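PDB 3WLA: oxidized polyvinyl alcohol hydrolase from Sphingopyxis, which hydrolyses beta-diketones such as nonane-4,6-dione and cleaves oxidized polyvinyl alcohol in the second step of polyvinyl alcohol degradation. Local coordinates for residues A[235-240]-A[281-286]; A[276-281]-A[329-334]. All coordinates share one frame; numbering follows the deposited sequence.

Contact 1 of 2, residues A[235-240]-A[281-286]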
ATOM      1  N   ILE A 235      -5.488   1.552   7.418  1.00 24.42           N
ATOM      2  CA  ILE A 235      -5.753   0.250   8.016  1.00 24.37           C
ATOM      3  C   ILE A 235      -4.540  -0.627   7.746  1.00 25.31           C
ATOM      4  O   ILE A 235      -4.304  -1.021   6.599  1.00 26.03           O
ATOM      5  CB  ILE A 235      -7.014  -0.410   7.411  1.00 24.45           C
ATOM      6  CG1 ILE A 235      -8.248   0.452   7.713  1.00 24.94           C
ATOM      7  CG2 ILE A 235      -7.177  -1.806   7.950  1.00 25.34           C
ATOM      8  CD1 ILE A 235      -9.471   0.026   7.019  1.00 24.20           C
ATOM      9  N   THR A 236      -3.760  -0.934   8.781  1.00 24.57           N
ATOM     10  CA  THR A 236      -2.560  -1.775   8.617  1.00 25.22           C
ATOM     11  C   THR A 236      -3.006  -3.183   8.933  1.00 26.15           C
ATOM     12  O   THR A 236      -3.712  -3.395   9.924  1.00 25.95           O
ATOM     13  CB  THR A 236      -1.428  -1.377   9.597  1.00 24.42           C
ATOM     14  OG1 THR A 236      -0.934  -0.095   9.244  1.00 28.08           O
ATOM     15  CG2 THR A 236      -0.257  -2.357   9.488  1.00 26.32           C
ATOM     16  N   VAL A 237      -2.625  -4.151   8.091  1.00 24.73           N
ATOM     17  CA  VAL A 237      -3.039  -5.517   8.345  1.00 22.28           C
ATOM     18  C   VAL A 237      -1.794  -6.409   8.528  1.00 22.92           C
ATOM     19  O   VAL A 237      -0.863  -6.367   7.716  1.00 22.98           O
ATOM     20  CB  VAL A 237      -3.936  -6.058   7.192  1.00 22.12           C
ATOM     21  CG1 VAL A 237      -4.243  -7.500   7.402  1.00 19.08           C
ATOM     22  CG2 VAL A 237      -5.225  -5.251   7.069  1.00 21.86           C
ATOM     23  N   TRP A 238      -1.775  -7.187   9.625  1.00 21.89           N
ATOM     24  CA  TRP A 238      -0.719  -8.132   9.938  1.00 20.77           C
ATOM     25  C   TRP A 238      -1.349  -9.528   9.851  1.00 22.38           C
ATOM     26  O   TRP A 238      -2.465  -9.743  10.369  1.00 24.40           O
ATOM     27  CB  TRP A 238      -0.226  -7.918  11.371  1.00 23.93           C
ATOM     28  CG  TRP A 238       0.743  -8.936  11.858  1.00 22.63           C
ATOM     29  CD1 TRP A 238       1.970  -9.241  11.323  1.00 24.27           C
ATOM     30  CD2 TRP A 238       0.660  -9.653  13.105  1.00 23.74           C
ATOM     31  NE1 TRP A 238       2.669 -10.087  12.178  1.00 22.24           N
ATOM     32  CE2 TRP A 238       1.890 -10.354  13.269  1.00 22.78           C
ATOM     33  CE3 TRP A 238      -0.333  -9.754  14.100  1.00 24.79           C
ATOM     34  CZ2 TRP A 238       2.167 -11.147  14.391  1.00 24.87           C
ATOM     35  CZ3 TRP A 238      -0.069 -10.541  15.226  1.00 25.57           C
ATOM     36  CH2 TRP A 238       1.181 -11.228  15.358  1.00 24.81           C
ATOM     37  N   GLY A 239      -0.646 -10.490   9.255  1.00 22.97           N
ATOM     38  CA  GLY A 239      -1.245 -11.832   9.096  1.00 24.35           C
ATOM     39  C   GLY A 239      -0.918 -12.847  10.197  1.00 25.47           C
ATOM     40  O   GLY A 239      -1.087 -14.064  10.006  1.00 26.69           O
ATOM     41  N   GLY A 240      -0.392 -12.362  11.325  1.00 25.87           N
ATOM     42  CA  GLY A 240      -0.065 -13.276  12.444  1.00 27.31           C
ATOM     43  C   GLY A 240       1.329 -13.895  12.472  1.00 27.18           C
ATOM     44  O   GLY A 240       2.253 -13.461  11.789  1.00 26.90           O
ATOM     45  N   ALA A 281      -4.823 -10.603  11.743  1.00 24.72           N
ATOM     46  CA  ALA A 281      -5.511 -11.722  11.072  1.00 24.10           C
ATOM     47  C   ALA A 281      -4.606 -12.950  11.273  1.00 22.88           C
ATOM     48  O   ALA A 281      -3.595 -12.856  11.952  1.00 21.71           O
ATOM     49  CB  ALA A 281      -5.711 -11.366   9.544  1.00 22.59           C
ATOM     50  N   THR A 282      -4.949 -14.095  10.684  1.00 24.98           N
ATOM     51  CA  THR A 282      -4.137 -15.318  10.915  1.00 24.39           C
ATOM     52  C   THR A 282      -3.727 -16.070   9.645  1.00 24.70           C
ATOM     53  O   THR A 282      -3.241 -17.202   9.706  1.00 25.08           O
ATOM     54  CB  THR A 282      -4.942 -16.308  11.783  1.00 26.10           C
ATOM     55  OG1 THR A 282      -6.179 -16.622  11.117  1.00 29.69           O
ATOM     56  CG2 THR A 282      -5.302 -15.651  13.111  1.00 27.14           C
ATOM     57  N   HIS A 283      -3.871 -15.430   8.502  1.00 24.08           N
ATOM     58  CA  HIS A 283      -3.541 -16.088   7.254  1.00 22.42           C
ATOM     59  C   HIS A 283      -2.095 -16.150   6.792  1.00 23.75           C
ATOM     60  O   HIS A 283      -1.799 -16.711   5.706  1.00 24.28           O
ATOM     61  CB  HIS A 283      -4.390 -15.465   6.180  1.00 20.72           C
ATOM     62  CG  HIS A 283      -4.110 -14.023   6.011  1.00 23.66           C
ATOM     63  ND1 HIS A 283      -4.567 -13.071   6.910  1.00 21.99           N
ATOM     64  CD2 HIS A 283      -3.287 -13.377   5.145  1.00 20.00           C
ATOM     65  CE1 HIS A 283      -4.025 -11.906   6.605  1.00 23.64           C
ATOM     66  NE2 HIS A 283      -3.244 -12.064   5.542  1.00 20.79           N
ATOM     67  N   GLY A 284      -1.177 -15.572   7.549  1.00 22.71           N
ATOM     68  CA  GLY A 284       0.203 -15.642   7.119  1.00 22.51           C
ATOM     69  C   GLY A 284       0.508 -14.460   6.187  1.00 23.72           C
ATOM     70  O   GLY A 284      -0.029 -13.317   6.405  1.00 23.08           O
ATOM     71  N   HIS A 285       1.312 -14.706   5.134  1.00 21.70           N
ATOM     72  CA  HIS A 285       1.735 -13.634   4.228  1.00 21.82           C
ATOM     73  C   HIS A 285       1.156 -13.830   2.814  1.00 21.13           C
ATOM     74  O   HIS A 285       1.790 -14.492   1.981  1.00 21.77           O
ATOM     75  CB  HIS A 285       3.276 -13.609   4.160  1.00 22.43           C
ATOM     76  CG  HIS A 285       3.834 -12.376   3.535  1.00 22.17           C
ATOM     77  ND1 HIS A 285       3.681 -11.124   4.097  1.00 23.23           N
ATOM     78  CD2 HIS A 285       4.472 -12.178   2.348  1.00 23.29           C
ATOM     79  CE1 HIS A 285       4.188 -10.208   3.284  1.00 24.87           C
ATOM     80  NE2 HIS A 285       4.671 -10.819   2.214  1.00 21.38           N
ATOM     81  N   MET A 286      -0.021 -13.260   2.565  1.00 18.72           N
ATOM     82  CA  MET A 286      -0.699 -13.349   1.263  1.00 19.15           C
ATOM     83  C   MET A 286      -1.930 -12.552   1.470  1.00 20.93           C
ATOM     84  O   MET A 286      -2.155 -12.096   2.565  1.00 22.50           O
ATOM     85  CB  MET A 286      -1.057 -14.804   0.929  1.00 20.38           C
ATOM     86  CG  MET A 286      -1.935 -15.480   1.964  1.00 20.67           C
ATOM     87  SD  MET A 286      -2.204 -17.287   1.643  1.00 24.02           S
ATOM     88  CE  MET A 286      -0.582 -17.818   1.898  1.00 18.64           C
TER

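Contact 2 of 2, residues A[276-281]-A[329-334]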
ATOM      1  N   HIS A 276      -5.581   5.652  12.465  1.00 28.51           N
ATOM      2  CA  HIS A 276      -4.902   4.383  12.161  1.00 28.95           C
ATOM      3  C   HIS A 276      -5.690   3.266  12.781  1.00 27.79           C
ATOM      4  O   HIS A 276      -6.163   3.387  13.921  1.00 29.26           O
ATOM      5  CB  HIS A 276      -3.448   4.364  12.705  1.00 30.02           C
ATOM      6  CG  HIS A 276      -2.715   3.102  12.346  1.00 28.93           C
ATOM      7  ND1 HIS A 276      -2.704   1.996  13.168  1.00 26.64           N
ATOM      8  CD2 HIS A 276      -2.150   2.709  11.175  1.00 26.59           C
ATOM      9  CE1 HIS A 276      -2.176   0.968  12.509  1.00 29.11           C
ATOM     10  NE2 HIS A 276      -1.840   1.376  11.295  1.00 25.12           N
ATOM     11  N   VAL A 277      -5.878   2.184  12.024  1.00 27.54           N
ATOM     12  CA  VAL A 277      -6.590   1.013  12.486  1.00 26.02           C
ATOM     13  C   VAL A 277      -5.610  -0.163  12.348  1.00 27.34           C
ATOM     14  O   VAL A 277      -5.014  -0.389  11.270  1.00 24.04           O
ATOM     15  CB  VAL A 277      -7.877   0.737  11.659  1.00 27.47           C
ATOM     16  CG1 VAL A 277      -8.564  -0.572  12.136  1.00 27.86           C
ATOM     17  CG2 VAL A 277      -8.862   1.881  11.808  1.00 29.00           C
ATOM     18  N   ALA A 278      -5.401  -0.870  13.456  1.00 25.84           N
ATOM     19  CA  ALA A 278      -4.494  -2.014  13.493  1.00 27.38           C
ATOM     20  C   ALA A 278      -5.307  -3.294  13.471  1.00 28.61           C
ATOM     21  O   ALA A 278      -5.986  -3.615  14.446  1.00 28.54           O
ATOM     22  CB  ALA A 278      -3.616  -1.979  14.730  1.00 26.88           C
ATOM     23  N   CYS A 279      -5.219  -4.024  12.354  1.00 28.17           N
ATOM     24  CA  CYS A 279      -5.952  -5.266  12.160  1.00 28.40           C
ATOM     25  C   CYS A 279      -5.038  -6.464  12.184  1.00 27.60           C
ATOM     26  O   CYS A 279      -4.013  -6.488  11.498  1.00 25.70           O
ATOM     27  CB  CYS A 279      -6.710  -5.284  10.829  1.00 31.71           C
ATOM     28  SG  CYS A 279      -8.220  -4.254  10.791  1.00 38.65           S
ATOM     29  N   SER A 280      -5.418  -7.452  12.992  1.00 26.09           N
ATOM     30  CA  SER A 280      -4.632  -8.657  13.146  1.00 25.19           C
ATOM     31  C   SER A 280      -5.461  -9.774  12.567  1.00 24.06           C
ATOM     32  O   SER A 280      -6.644  -9.869  12.829  1.00 24.88           O
ATOM     33  CB  SER A 280      -4.308  -8.911  14.629  1.00 24.95           C
ATOM     34  OG  SER A 280      -3.476  -7.864  15.127  1.00 25.13           O
ATOM     35  N   ALA A 281      -4.823 -10.603  11.743  1.00 24.72           N
ATOM     36  CA  ALA A 281      -5.511 -11.722  11.072  1.00 24.10           C
ATOM     37  C   ALA A 281      -4.606 -12.950  11.273  1.00 22.88           C
ATOM     38  O   ALA A 281      -3.595 -12.856  11.952  1.00 21.71           O
ATOM     39  CB  ALA A 281      -5.711 -11.366   9.544  1.00 22.59           C
ATOM     40  N   GLY A 329      -5.566   2.842  16.666  1.00 27.40           N
ATOM     41  CA  GLY A 329      -4.251   3.026  17.262  1.00 28.60           C
ATOM     42  C   GLY A 329      -3.147   2.030  16.867  1.00 30.25           C
ATOM     43  O   GLY A 329      -3.274   1.343  15.827  1.00 30.55           O
ATOM     44  N   ARG A 330      -2.086   1.927  17.683  1.00 27.38           N
ATOM     45  CA  ARG A 330      -0.982   1.018  17.370  1.00 28.13           C
ATOM     46  C   ARG A 330      -1.263  -0.424  17.761  1.00 27.84           C
ATOM     47  O   ARG A 330      -2.178  -0.716  18.544  1.00 27.36           O
ATOM     48  CB  ARG A 330       0.297   1.476  18.068  1.00 26.90           C
ATOM     49  CG  ARG A 330       0.201   1.426  19.609  1.00 30.28           C
ATOM     50  CD  ARG A 330       1.496   1.852  20.325  1.00 29.25           C
ATOM     51  NE  ARG A 330       2.542   0.839  20.260  1.00 30.86           N
ATOM     52  CZ  ARG A 330       2.618  -0.244  21.033  1.00 33.22           C
ATOM     53  NH1 ARG A 330       1.689  -0.463  21.964  1.00 31.87           N
ATOM     54  NH2 ARG A 330       3.643  -1.109  20.875  1.00 31.22           N
ATOM     55  N   PHE A 331      -0.509  -1.356  17.190  1.00 27.19           N
ATOM     56  CA  PHE A 331      -0.718  -2.742  17.588  1.00 26.32           C
ATOM     57  C   PHE A 331      -0.273  -2.938  19.069  1.00 27.81           C
ATOM     58  O   PHE A 331       0.750  -2.410  19.488  1.00 27.27           O
ATOM     59  CB  PHE A 331       0.105  -3.696  16.706  1.00 26.83           C
ATOM     60  CG  PHE A 331      -0.492  -3.916  15.340  1.00 26.30           C
ATOM     61  CD1 PHE A 331      -1.570  -4.742  15.165  1.00 27.31           C
ATOM     62  CD2 PHE A 331       0.047  -3.271  14.220  1.00 27.89           C
ATOM     63  CE1 PHE A 331      -2.123  -4.943  13.879  1.00 26.55           C
ATOM     64  CE2 PHE A 331      -0.482  -3.452  12.944  1.00 26.90           C
ATOM     65  CZ  PHE A 331      -1.578  -4.297  12.762  1.00 24.72           C
ATOM     66  N   THR A 332      -1.046  -3.709  19.826  1.00 28.71           N
ATOM     67  CA  THR A 332      -0.690  -4.022  21.212  1.00 31.76           C
ATOM     68  C   THR A 332      -0.504  -5.535  21.287  1.00 32.03           C
ATOM     69  O   THR A 332       0.012  -6.061  22.289  1.00 31.63           O
ATOM     70  CB  THR A 332      -1.785  -3.585  22.205  1.00 30.65           C
ATOM     71  OG1 THR A 332      -3.001  -4.279  21.920  1.00 30.13           O
ATOM     72  CG2 THR A 332      -2.028  -2.081  22.089  1.00 33.33           C
ATOM     73  N   ASP A 333      -0.844  -6.233  20.189  1.00 30.93           N
ATOM     74  CA  ASP A 333      -0.693  -7.686  20.169  1.00 29.73           C
ATOM     75  C   ASP A 333       0.566  -8.294  19.523  1.00 30.62           C
ATOM     76  O   ASP A 333       0.662  -9.523  19.408  1.00 31.65           O
ATOM     77  CB  ASP A 333      -1.926  -8.325  19.563  1.00 30.17           C
ATOM     78  CG  ASP A 333      -1.982  -8.168  18.009  1.00 28.79           C
ATOM     79  OD1 ASP A 333      -1.121  -7.448  17.451  1.00 26.38           O
ATOM     80  OD2 ASP A 333      -2.907  -8.756  17.401  1.00 28.96           O
ATOM     81  N   HIS A 334       1.533  -7.479  19.105  1.00 31.27           N
ATOM     82  CA  HIS A 334       2.754  -7.992  18.492  1.00 31.08           C
ATOM     83  C   HIS A 334       3.865  -8.340  19.504  1.00 35.25           C
ATOM     84  O   HIS A 334       4.581  -9.349  19.334  1.00 32.20           O
ATOM     85  CB  HIS A 334       3.308  -6.986  17.479  1.00 31.83           C
ATOM     86  CG  HIS A 334       2.485  -6.856  16.222  1.00 27.49           C
ATOM     87  ND1 HIS A 334       1.127  -7.082  16.194  1.00 27.55           N
ATOM     88  CD2 HIS A 334       2.838  -6.528  14.954  1.00 27.96           C
ATOM     89  CE1 HIS A 334       0.674  -6.904  14.961  1.00 25.62           C
ATOM     90  NE2 HIS A 334       1.692  -6.562  14.192  1.00 24.60           N
TER

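Contact 1 of 2, residues A[235-240]-A[281-286]
The carbonyl oxygen of Gly239 is gripped by the turn at 282-284. Gly284 N donates a hydrogen bond to Gly239 O at 2.9 Å, with an N-H...O angle of 155°. Thr282 CA adds a longer C-H...O contact to the same oxygen. Gly239 CA returns one to Gly284 O over 3.3 Å, and this contact is nearly straight, with 170° at the hydrogen. The two glycines therefore meet backbone to backbone, through a reciprocal pair of contacts. One residue earlier, Ala281 N bonds to Trp238 O at 2.9 Å, nearly along the C=O axis. This bond pairs the last residue of strand 232-238 with Ala281, beside the neighbouring strand 274-280.

The His283 ring packs beside Gly239. Its CG lies between the backbone N and the carbonyl carbon (chi1 62°), which turns the imidazole back toward Gly239. Gly239 CA stands oblique to the ring, 4.2 Å from the centroid of His283, in an off-centre CH-pi contact; CE1 is its nearest ring atom. Val237 CG1 lies at the ring edge, 4.5 Å from CE1 of His283. Ala281 CB also sits at that ring's edge, in plane.

The loop then leads to His285, whose ND1 bonds to Asp243 and whose NE2 bonds to Ser162. Asp243 also accepts a bond from Gly239 N. Ser162 is a charge-relay residue by similarity. The arrangement is consistent with the Ser-His-Asp triad of an alpha/beta-hydrolase, with the acid and histidine loops leaving the C-terminal ends of adjacent parallel strands.

Contact 2 of 2, residues A[276-281]-A[329-334]
His276 CG stands anti to its backbone N (chi1 -177°), while Phe331 CG stands anti to its carbonyl carbon (chi1 -77°); these torsions bring both rings to the interface of 276-281 and 329-334. The imidazole uses its ND1 edge. ND1 donates to Gly329 O at 2.8 Å, and the oxygen lies in the ring plane. Gly329 N bonds back to His276 O at 2.9 Å, so side chain and backbone of His276 both hold this glycine. The other ring nitrogen, NE2, hydrogen-bonds to Thr236 OG1, so both ring nitrogens are engaged.

Ala278 CB sits over the centre of the Phe331 ring, 3.4 Å from its centroid, in a CH-pi contact. His334 CE1 lies over the opposite face, offset toward the rim. Cys279 O meets the ring edge, 3.4 Å from Phe331 CE1. The side chain of Cys279 leaves the backbone away from 329-334, and its SG forms the disulfide with Cys326.

Ser280 OG donates to Asp333 OD2 at 2.5 Å, on the syn side of the carboxylate. The other oxygen, Asp333 OD1, accepts a bond from His334 ND1 at 2.6 Å. His334 NE2 in turn bonds to Thr261 on helix 257-269. Ser265 of that helix, probably a charge-relay residue by similarity to relatives, bonds to Phe331 N. With one donor on each oxygen, the carboxylate of Asp333 is fixed in rotation, and its charge would be expected to polarise the His334 imidazole.

Contacts 1 and 2 are both largely buried and lie on the same side of the molecule, with centres about 10 Å apart. They are joined by neighbouring strands 232-238 and 274-280, and share Ala281. Thr236 CG2 packs 3.6 Å from Phe331 CE2, while Trp238 packs against His334. Contact 1 lies deeper: its centre is about 13 Å from the centre of the chain, that of contact 2 about 16 Å. Its bonds run between backbone atoms at the strand ends, beside the probable catalytic His285. Contact 2 lies near the sheet edge, where the segment following outermost strand 325-328 is held largely by side chains. Its Asp333 reaches the surface.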